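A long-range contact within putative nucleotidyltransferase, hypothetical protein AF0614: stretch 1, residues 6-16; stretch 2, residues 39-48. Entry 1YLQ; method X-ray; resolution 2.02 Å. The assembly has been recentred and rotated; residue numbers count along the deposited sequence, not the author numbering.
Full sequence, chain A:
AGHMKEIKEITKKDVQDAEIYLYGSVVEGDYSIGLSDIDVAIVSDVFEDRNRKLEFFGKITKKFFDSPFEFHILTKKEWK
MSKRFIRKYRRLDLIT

Stretch 1 (6-16) EIKEITKKDVQ
Stretch 2 (39-48) DVAIVSDVFE

Residues 6-14 form the end of a helix that begins earlier in the chain, and residues 39-43 close a strand that also starts upstream. The two run nearly parallel, their N-to-C directions 18° apart (signed crossing angle -18°), with axes 10.7 Å apart at closest approach. The CA-CA register narrows along them: Ile-7 to Val-40 at 9.1 Å, Thr-11 to Ile-42 at 7.8 Å, Val-15 to Val-46 at 7.4 Å. Val-15 leaves helical geometry at phi/psi -125/96, yet its N still bonds to Thr-11 O at 2.7 Å. After the strand, Ser-44 is extended (-164/149) and 45-48 turn into a 3-10 segment, with Phe-47 N to Ser-44 O at 3.2 Å and Glu-48 N to Asp-45 O at 3.0 Å.

No hydrogen bond crosses the contact; packing joins the stretches, burying 297 Å² in total. The rule is spacing: positions 7, 11 and 15 on one side meet alternate residues 40, 42, 44 and 46 on the other, all with CA-to-CB toward the partner. Ile-7 (m, t) places CG2 4.2 Å from Val-40 CG1 (Val-40 is t) and 4.3 Å from Ile-42 CD1 (Ile-42 is m, t). Thr-11 (m) makes the closest contact between the stretches, its CG2 3.4 Å from Ile-42 CG2, while its OG1 donates to Ile-7 O at 2.7 Å, satisfying the hydroxyl within the helix.

Val-15 (t) is covered most, by 84 Å². Its CG1 lies 3.5 Å from Ser-44 OG and 4.1 Å from Val-46 CG2 (Val-46 is t); its CG2 approaches Phe-47 CZ obliquely at 3.8 Å. Phe-47 (m, chi2 -50°) leaves its backbone sideways, but its ring end reaches in. Small, buried Ser-44 (t) accepts Val-46 N at OG, 3.0 Å, bracing the turn.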

# COMPACT_ATOMS: atom_id res chain seq x y z
N GLU A 6 -3.51 -3.26 -11.46
CA GLU A 6 -4.02 -2.20 -12.31
C GLU A 6 -2.90 -1.25 -12.74
O GLU A 6 -2.84 -0.94 -13.89
CB GLU A 6 -5.06 -1.38 -11.58
CG GLU A 6 -6.41 -1.26 -12.26
CD GLU A 6 -7.59 -1.18 -11.25
OE1 GLU A 6 -7.41 -0.71 -10.10
OE2 GLU A 6 -8.71 -1.59 -11.62
N ILE A 7 -2.07 -0.79 -11.81
CA ILE A 7 -0.83 -0.03 -12.16
C ILE A 7 0.03 -0.75 -13.25
O ILE A 7 0.48 -0.11 -14.22
CB ILE A 7 0.01 0.27 -10.86
CG1 ILE A 7 -0.83 1.14 -9.88
CG2 ILE A 7 1.40 0.88 -11.21
CD1 ILE A 7 -0.26 1.37 -8.46
N LYS A 8 0.30 -2.05 -13.09
CA LYS A 8 1.19 -2.72 -14.04
C LYS A 8 0.46 -2.71 -15.38
O LYS A 8 1.06 -2.48 -16.44
CB LYS A 8 1.54 -4.15 -13.57
CG LYS A 8 2.69 -4.95 -14.34
CD LYS A 8 4.10 -4.76 -13.67
CE LYS A 8 5.32 -5.31 -14.51
NZ LYS A 8 6.36 -4.27 -14.95
N GLU A 9 -0.86 -2.92 -15.37
CA GLU A 9 -1.59 -3.01 -16.64
C GLU A 9 -1.68 -1.72 -17.44
O GLU A 9 -1.36 -1.72 -18.62
CB GLU A 9 -2.93 -3.70 -16.49
CG GLU A 9 -2.70 -5.21 -16.35
CD GLU A 9 -1.56 -5.76 -17.26
OE1 GLU A 9 -1.79 -6.04 -18.47
OE2 GLU A 9 -0.42 -5.91 -16.76
N ILE A 10 -2.06 -0.63 -16.78
CA ILE A 10 -2.05 0.72 -17.35
C ILE A 10 -0.65 1.06 -17.87
O ILE A 10 -0.49 1.60 -18.96
CB ILE A 10 -2.50 1.76 -16.28
CG1 ILE A 10 -3.99 1.55 -15.96
CG2 ILE A 10 -2.16 3.23 -16.72
CD1 ILE A 10 -4.42 2.04 -14.57
N THR A 11 0.37 0.72 -17.09
CA THR A 11 1.74 1.15 -17.40
C THR A 11 2.17 0.43 -18.69
O THR A 11 2.58 1.07 -19.68
CB THR A 11 2.71 0.79 -16.25
OG1 THR A 11 2.38 1.56 -15.09
CG2 THR A 11 4.21 1.01 -16.65
N LYS A 12 2.02 -0.88 -18.68
CA LYS A 12 2.52 -1.68 -19.79
C LYS A 12 1.72 -1.47 -21.10
O LYS A 12 2.25 -1.71 -22.20
CB LYS A 12 2.56 -3.16 -19.40
CG LYS A 12 3.74 -3.58 -18.49
CD LYS A 12 4.99 -2.67 -18.59
CE LYS A 12 6.27 -3.50 -18.69
NZ LYS A 12 6.03 -4.95 -18.44
N LYS A 13 0.48 -1.00 -20.98
CA LYS A 13 -0.35 -0.62 -22.14
C LYS A 13 0.21 0.60 -22.87
O LYS A 13 0.15 0.70 -24.11
CB LYS A 13 -1.77 -0.34 -21.71
CG LYS A 13 -2.70 -0.23 -22.88
CD LYS A 13 -4.13 0.16 -22.53
CE LYS A 13 -4.82 0.50 -23.86
NZ LYS A 13 -6.16 1.11 -23.68
N ASP A 14 0.70 1.54 -22.10
CA ASP A 14 1.27 2.79 -22.62
C ASP A 14 2.77 2.63 -22.96
O ASP A 14 3.24 2.89 -24.09
CB ASP A 14 1.06 3.91 -21.57
CG ASP A 14 1.32 5.30 -22.15
OD1 ASP A 14 2.16 5.44 -23.09
OD2 ASP A 14 0.69 6.24 -21.65
N VAL A 15 3.53 2.14 -22.00
CA VAL A 15 4.99 2.07 -22.15
C VAL A 15 5.44 0.63 -21.92
O VAL A 15 5.66 0.22 -20.79
CB VAL A 15 5.73 3.03 -21.15
CG1 VAL A 15 7.27 2.97 -21.35
CG2 VAL A 15 5.23 4.47 -21.28
N GLN A 16 5.59 -0.12 -23.02
CA GLN A 16 5.83 -1.55 -22.96
C GLN A 16 7.11 -1.88 -22.19
O GLN A 16 7.18 -2.89 -21.48
CB GLN A 16 5.95 -2.11 -24.39
CG GLN A 16 5.97 -3.59 -24.43
CD GLN A 16 5.72 -4.12 -25.81
OE1 GLN A 16 5.91 -3.39 -26.80
NE2 GLN A 16 5.29 -5.39 -25.91
N ASP A 39 5.59 4.28 -2.43
CA ASP A 39 6.12 5.00 -3.62
C ASP A 39 6.20 4.02 -4.78
O ASP A 39 6.53 2.84 -4.60
CB ASP A 39 7.48 5.58 -3.34
CG ASP A 39 7.42 6.68 -2.31
OD1 ASP A 39 6.89 7.77 -2.64
OD2 ASP A 39 7.83 6.41 -1.14
N VAL A 40 5.83 4.50 -5.96
CA VAL A 40 5.86 3.69 -7.19
C VAL A 40 6.69 4.44 -8.22
O VAL A 40 6.29 5.48 -8.73
CB VAL A 40 4.46 3.52 -7.77
CG1 VAL A 40 4.50 2.49 -8.93
CG2 VAL A 40 3.47 3.01 -6.72
N ALA A 41 7.86 3.91 -8.53
CA ALA A 41 8.68 4.54 -9.59
C ALA A 41 8.41 3.75 -10.88
O ALA A 41 8.51 2.53 -10.91
CB ALA A 41 10.12 4.52 -9.21
N ILE A 42 8.00 4.47 -11.93
CA ILE A 42 7.77 3.87 -13.23
C ILE A 42 8.82 4.45 -14.18
O ILE A 42 8.86 5.65 -14.41
CB ILE A 42 6.32 4.15 -13.69
CG1 ILE A 42 5.35 3.68 -12.57
CG2 ILE A 42 6.05 3.46 -15.14
CD1 ILE A 42 3.93 3.99 -12.82
N VAL A 43 9.69 3.59 -14.70
CA VAL A 43 10.98 4.03 -15.19
C VAL A 43 11.16 3.57 -16.64
O VAL A 43 11.08 2.38 -16.93
CB VAL A 43 12.13 3.42 -14.35
CG1 VAL A 43 13.49 3.82 -14.90
CG2 VAL A 43 11.96 3.79 -12.80
N SER A 44 11.42 4.53 -17.54
CA SER A 44 11.70 4.18 -18.95
C SER A 44 12.34 5.39 -19.58
O SER A 44 11.97 6.51 -19.22
CB SER A 44 10.37 3.90 -19.69
OG SER A 44 10.61 3.83 -21.08
N ASP A 45 13.22 5.19 -20.56
CA ASP A 45 13.75 6.37 -21.27
C ASP A 45 12.74 6.96 -22.25
O ASP A 45 12.94 8.04 -22.80
CB ASP A 45 15.09 6.07 -21.94
CG ASP A 45 16.23 6.07 -20.96
OD1 ASP A 45 16.10 6.58 -19.79
OD2 ASP A 45 17.31 5.61 -21.35
N VAL A 46 11.62 6.29 -22.44
CA VAL A 46 10.50 6.98 -23.13
C VAL A 46 10.12 8.32 -22.43
O VAL A 46 9.70 9.27 -23.05
CB VAL A 46 9.27 6.04 -23.25
CG1 VAL A 46 8.09 6.73 -23.89
CG2 VAL A 46 9.64 4.81 -24.15
N PHE A 47 10.32 8.41 -21.13
CA PHE A 47 9.96 9.61 -20.38
C PHE A 47 10.98 10.74 -20.53
O PHE A 47 10.83 11.82 -19.91
CB PHE A 47 9.73 9.24 -18.92
CG PHE A 47 8.58 8.27 -18.72
CD1 PHE A 47 7.34 8.52 -19.30
CD2 PHE A 47 8.73 7.14 -17.90
CE1 PHE A 47 6.27 7.64 -19.11
CE2 PHE A 47 7.65 6.26 -17.67
CZ PHE A 47 6.43 6.50 -18.30
N GLU A 48 12.00 10.51 -21.37
CA GLU A 48 12.89 11.59 -21.77
C GLU A 48 12.06 12.66 -22.53
O GLU A 48 12.43 13.80 -22.59
CB GLU A 48 14.04 11.10 -22.64
CG GLU A 48 15.15 10.46 -21.87
CD GLU A 48 16.16 9.76 -22.78
OE1 GLU A 48 15.89 9.64 -24.01
OE2 GLU A 48 17.22 9.36 -22.28